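Local coordinates for protein hyaluronidase (Thermobaculum terrenum, PDB 5DIY) that probably hydrolyses O-linked N-acetylglucosamine from modified proteins, as a bacterial family 84 glycoside hydrolase, here in a form with its predicted proton donor changed, at residues T104-L107 with E108-V111; F144-R147 with V148-L152. All coordinates share one frame; numbering follows the deposited sequence.

Contact 1: T104-L107 with E108-V111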
loop_
_atom_site.group_PDB
_atom_site.type_symbol
_atom_site.label_atom_id
_atom_site.label_comp_id
_atom_site.label_asym_id
_atom_site.label_seq_id
_atom_site.Cartn_x
_atom_site.Cartn_y
_atom_site.Cartn_z
ATOM N N THR C 104 23.610 -2.842 -20.464
ATOM C CA THR C 104 24.035 -2.272 -21.755
ATOM C C THR C 104 22.894 -2.082 -22.768
ATOM O O THR C 104 22.796 -1.007 -23.354
ATOM C CB THR C 104 25.209 -3.069 -22.384
ATOM O OG1 THR C 104 26.389 -2.854 -21.603
ATOM C CG2 THR C 104 25.498 -2.631 -23.818
ATOM N N PRO C 105 22.033 -3.105 -22.976
ATOM C CA PRO C 105 20.868 -2.892 -23.864
ATOM C C PRO C 105 20.040 -1.642 -23.516
ATOM O O PRO C 105 19.564 -0.950 -24.417
ATOM C CB PRO C 105 20.037 -4.162 -23.668
ATOM C CG PRO C 105 21.024 -5.209 -23.263
ATOM C CD PRO C 105 22.119 -4.504 -22.511
ATOM N N PHE C 106 19.910 -1.345 -22.221
ATOM C CA PHE C 106 19.199 -0.148 -21.763
ATOM C C PHE C 106 19.976 1.128 -22.058
ATOM O O PHE C 106 19.386 2.119 -22.497
ATOM C CB PHE C 106 18.836 -0.258 -20.279
ATOM C CG PHE C 106 17.906 -1.392 -19.993
ATOM C CD1 PHE C 106 16.548 -1.255 -20.232
ATOM C CD2 PHE C 106 18.389 -2.617 -19.542
ATOM C CE1 PHE C 106 15.679 -2.307 -20.002
ATOM C CE2 PHE C 106 17.524 -3.679 -19.314
ATOM C CZ PHE C 106 16.166 -3.524 -19.548
ATOM N N LEU C 107 21.292 1.091 -21.853
ATOM C CA LEU C 107 22.161 2.218 -22.217
ATOM C C LEU C 107 22.045 2.544 -23.710
ATOM O O LEU C 107 21.922 3.706 -24.084
ATOM C CB LEU C 107 23.624 1.933 -21.846
ATOM C CG LEU C 107 23.963 1.713 -20.367
ATOM C CD1 LEU C 107 25.421 1.308 -20.226
ATOM C CD2 LEU C 107 23.667 2.949 -19.530
ATOM N N GLU C 108 22.041 1.505 -24.545
ATOM C CA GLU C 108 21.915 1.658 -26.002
ATOM C C GLU C 108 20.522 2.111 -26.470
ATOM O O GLU C 108 20.398 2.693 -27.552
ATOM C CB GLU C 108 22.290 0.350 -26.704
ATOM C CG GLU C 108 23.750 -0.053 -26.519
ATOM C CD GLU C 108 24.059 -1.466 -26.995
ATOM O OE1 GLU C 108 23.137 -2.175 -27.457
ATOM O OE2 GLU C 108 25.242 -1.870 -26.906
ATOM N N MET C 109 19.483 1.837 -25.674
ATOM C CA MET C 109 18.121 2.331 -25.960
ATOM C C MET C 109 17.840 3.748 -25.428
ATOM O O MET C 109 16.740 4.267 -25.618
ATOM C CB MET C 109 17.072 1.349 -25.431
ATOM C CG MET C 109 16.964 0.087 -26.266
ATOM S SD MET C 109 15.718 -1.055 -25.645
ATOM C CE MET C 109 16.476 -1.671 -24.145
ATOM N N GLY C 110 18.821 4.366 -24.771
ATOM C CA GLY C 110 18.735 5.775 -24.373
ATOM C C GLY C 110 18.525 6.021 -22.889
ATOM O O GLY C 110 18.446 7.174 -22.467
ATOM N N VAL C 111 18.434 4.948 -22.098
ATOM C CA VAL C 111 18.284 5.056 -20.646
ATOM C C VAL C 111 19.629 5.478 -20.045
ATOM O O VAL C 111 20.631 4.773 -20.197
ATOM C CB VAL C 111 17.808 3.725 -20.012
ATOM C CG1 VAL C 111 17.804 3.803 -18.488
ATOM C CG2 VAL C 111 16.424 3.353 -20.532
#

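Contact 2: F144-R147 with V148-L152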
loop_
_atom_site.group_PDB
_atom_site.type_symbol
_atom_site.label_atom_id
_atom_site.label_comp_id
_atom_site.label_asym_id
_atom_site.label_seq_id
_atom_site.Cartn_x
_atom_site.Cartn_y
_atom_site.Cartn_z
ATOM N N PHE C 144 31.563 -0.542 -4.685
ATOM C CA PHE C 144 30.929 -1.111 -5.872
ATOM C C PHE C 144 30.224 -0.033 -6.695
ATOM O O PHE C 144 30.424 0.060 -7.907
ATOM C CB PHE C 144 29.936 -2.203 -5.487
ATOM C CG PHE C 144 29.325 -2.899 -6.665
ATOM C CD1 PHE C 144 30.050 -3.838 -7.374
ATOM C CD2 PHE C 144 28.028 -2.609 -7.074
ATOM C CE1 PHE C 144 29.499 -4.492 -8.466
ATOM C CE2 PHE C 144 27.467 -3.257 -8.163
ATOM C CZ PHE C 144 28.204 -4.200 -8.861
ATOM N N LEU C 145 29.404 0.777 -6.032
ATOM C CA LEU C 145 28.623 1.805 -6.730
ATOM C C LEU C 145 29.506 2.890 -7.337
ATOM O O LEU C 145 29.231 3.361 -8.445
ATOM C CB LEU C 145 27.563 2.414 -5.803
ATOM C CG LEU C 145 26.437 1.445 -5.416
ATOM C CD1 LEU C 145 25.660 1.991 -4.230
ATOM C CD2 LEU C 145 25.513 1.165 -6.596
ATOM N N THR C 146 30.566 3.269 -6.617
ATOM C CA THR C 146 31.581 4.193 -7.142
ATOM C C THR C 146 32.178 3.667 -8.442
ATOM O O THR C 146 32.242 4.398 -9.436
ATOM C CB THR C 146 32.720 4.425 -6.123
ATOM O OG1 THR C 146 32.176 4.956 -4.908
ATOM C CG2 THR C 146 33.792 5.404 -6.685
ATOM N N ARG C 147 32.585 2.397 -8.432
ATOM C CA ARG C 147 33.174 1.755 -9.620
ATOM C C ARG C 147 32.188 1.607 -10.782
ATOM O O ARG C 147 32.581 1.751 -11.943
ATOM C CB ARG C 147 33.813 0.400 -9.275
ATOM C CG ARG C 147 35.196 0.539 -8.652
ATOM C CD ARG C 147 35.894 -0.799 -8.479
ATOM N NE ARG C 147 35.309 -1.572 -7.385
ATOM C CZ ARG C 147 34.647 -2.730 -7.490
ATOM N NH1 ARG C 147 34.469 -3.341 -8.657
ATOM N NH2 ARG C 147 34.168 -3.304 -6.385
ATOM N N VAL C 148 30.916 1.340 -10.481
ATOM C CA VAL C 148 29.897 1.272 -11.541
ATOM C C VAL C 148 29.710 2.660 -12.171
ATOM O O VAL C 148 29.645 2.771 -13.394
ATOM C CB VAL C 148 28.544 0.678 -11.056
ATOM C CG1 VAL C 148 27.485 0.749 -12.156
ATOM C CG2 VAL C 148 28.717 -0.771 -10.598
ATOM N N LEU C 149 29.650 3.704 -11.340
ATOM C CA LEU C 149 29.494 5.081 -11.821
ATOM C C LEU C 149 30.661 5.502 -12.706
ATOM O O LEU C 149 30.455 5.991 -13.820
ATOM C CB LEU C 149 29.366 6.072 -10.653
ATOM C CG LEU C 149 29.054 7.532 -11.029
ATOM C CD1 LEU C 149 27.737 7.642 -11.791
ATOM C CD2 LEU C 149 29.027 8.422 -9.796
ATOM N N GLN C 150 31.875 5.306 -12.197
ATOM C CA GLN C 150 33.096 5.631 -12.940
ATOM C C GLN C 150 33.136 4.946 -14.313
ATOM O O GLN C 150 33.519 5.576 -15.299
ATOM C CB GLN C 150 34.343 5.314 -12.102
ATOM C CG GLN C 150 34.545 6.311 -10.969
ATOM C CD GLN C 150 35.634 5.934 -9.976
ATOM O OE1 GLN C 150 36.136 4.804 -9.964
ATOM N NE2 GLN C 150 35.992 6.884 -9.116
ATOM N N ARG C 151 32.700 3.687 -14.382
ATOM C CA ARG C 151 32.559 2.985 -15.665
ATOM C C ARG C 151 31.540 3.665 -16.589
ATOM O O ARG C 151 31.821 3.884 -17.767
ATOM C CB ARG C 151 32.177 1.512 -15.453
ATOM C CG ARG C 151 31.877 0.720 -16.727
ATOM C CD ARG C 151 33.078 0.645 -17.671
ATOM N NE ARG C 151 34.153 -0.141 -17.071
ATOM C CZ ARG C 151 34.182 -1.471 -17.000
ATOM N NH1 ARG C 151 33.199 -2.214 -17.513
ATOM N NH2 ARG C 151 35.209 -2.068 -16.406
ATOM N N LEU C 152 30.362 3.990 -16.056
ATOM C CA LEU C 152 29.301 4.621 -16.855
ATOM C C LEU C 152 29.672 6.018 -17.366
ATOM O O LEU C 152 29.251 6.399 -18.462
ATOM C CB LEU C 152 27.980 4.685 -16.074
ATOM C CG LEU C 152 27.270 3.353 -15.810
ATOM C CD1 LEU C 152 26.064 3.590 -14.910
ATOM C CD2 LEU C 152 26.856 2.668 -17.108
#

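Contact 1: T104-L107 with E108-V111
F106 and V111 meet where helix 93-108 ends, in a Schellman motif. Backbone bonds shape the turn: the V111 N-H reaches back to F106 O (N to O 3.0 Å), and G110 N bonds L107 O at 3.2 Å, its donor well above the carbonyl plane. G110 has a positive phi of 107°, where any side chain would press on the preceding carbonyl oxygen, so glycine suits the place. Just before it, E108 N bonds T104 O at 2.9 Å, whereas the bonds from M109 N to P105 O and F106 O are both weak.

Among the side chains, F106 CB lies 4.1 Å from V111 CB, the apolar pair that accompanies the Schellman turn, and the F106 ring stacks on F80. The M109 chain bends at chi3 (-71°), bringing CE 3.2 Å from P105 O and, oblique to the ring, 3.9 Å from F106 CD1. With only an alanine in place of M109, CD1 of F106 and CB of P105 would probably lose their methyl neighbour, leaving a gap beside K65 of helix 58-73. T104 CG2 lies 3.2 Å from E108 OE2.

The chemistry implies a helix end whose last amides, apart from the weakly bonded M109 N, find acceptors in the turn before, while F106 and V111 are buried against helix 58-73.

Contact 2: F144-R147 with V148-L152
F144 and V148, one helical turn apart, cross at an angle so that a methyl rests on an aromatic face. V148 CG2 sits over the F144 ring, 4.0 Å from its centroid and 22° off the normal, a CH-pi contact displaced toward the rim; its nearest ring atom is CE2, at 3.7 Å. The ring comes under the methyl because F144 CG stands anti to the backbone N (chi1 -176°), which sends the side chain forward along the helix. A beta-branched valine suits the receiving position, since its CG2 can meet the ring while its other methyl takes a different direction.

T146 and Q150 run alongside each other, pointing the same way. With OG1 of T146 beside the backbone N, CG2 takes the place anti to it, and this methyl turns to the glutamine amide, 3.6 Å from Q150 NE2, while OG1 bonds the carbonyl of A142 a turn back. Threonine thus offers an apolar branch to its neighbour and keeps its hydroxyl satisfied within the helix.

Beneath these side chains the helix is regular. V148 N bonds F144 O at 2.9 Å, and the straightest of the four bonds across the contact, Q150 N to T146 O (172° at the hydrogen), is also 2.9 Å long.

R147 NH2 bonds the carbonyl O of Y90 and forms a salt bridge with D143, and R151 forms one with E97 of helix 93-108. In the TIM barrel, helix 137-153 packs V148 on L96 of helix 93-108 and on I116 and I161 of strands 113-117 and 160-164, while L145 also touches both strands.

The two contacts occupy neighbouring helices of the barrel's outer layer: contact 1 closes helix 93-108 just before strand 113-117, and contact 2 lies within helix 137-153, which leads on to strand 160-164. Their centres are 16 Å apart, yet they touch directly through leucine methyls, L107 CD1 lying 3.7 Å from L152 CD2. Neither lines the sugar site. Contact 1 is away from it; in contact 2 the side chain of L145 is about 11 Å from that of D119, which binds N-acetylglucosamine, and about 14 Å from the bound sugar. Both are therefore packing of the barrel's outer helices, behind the strands rather than in the pocket.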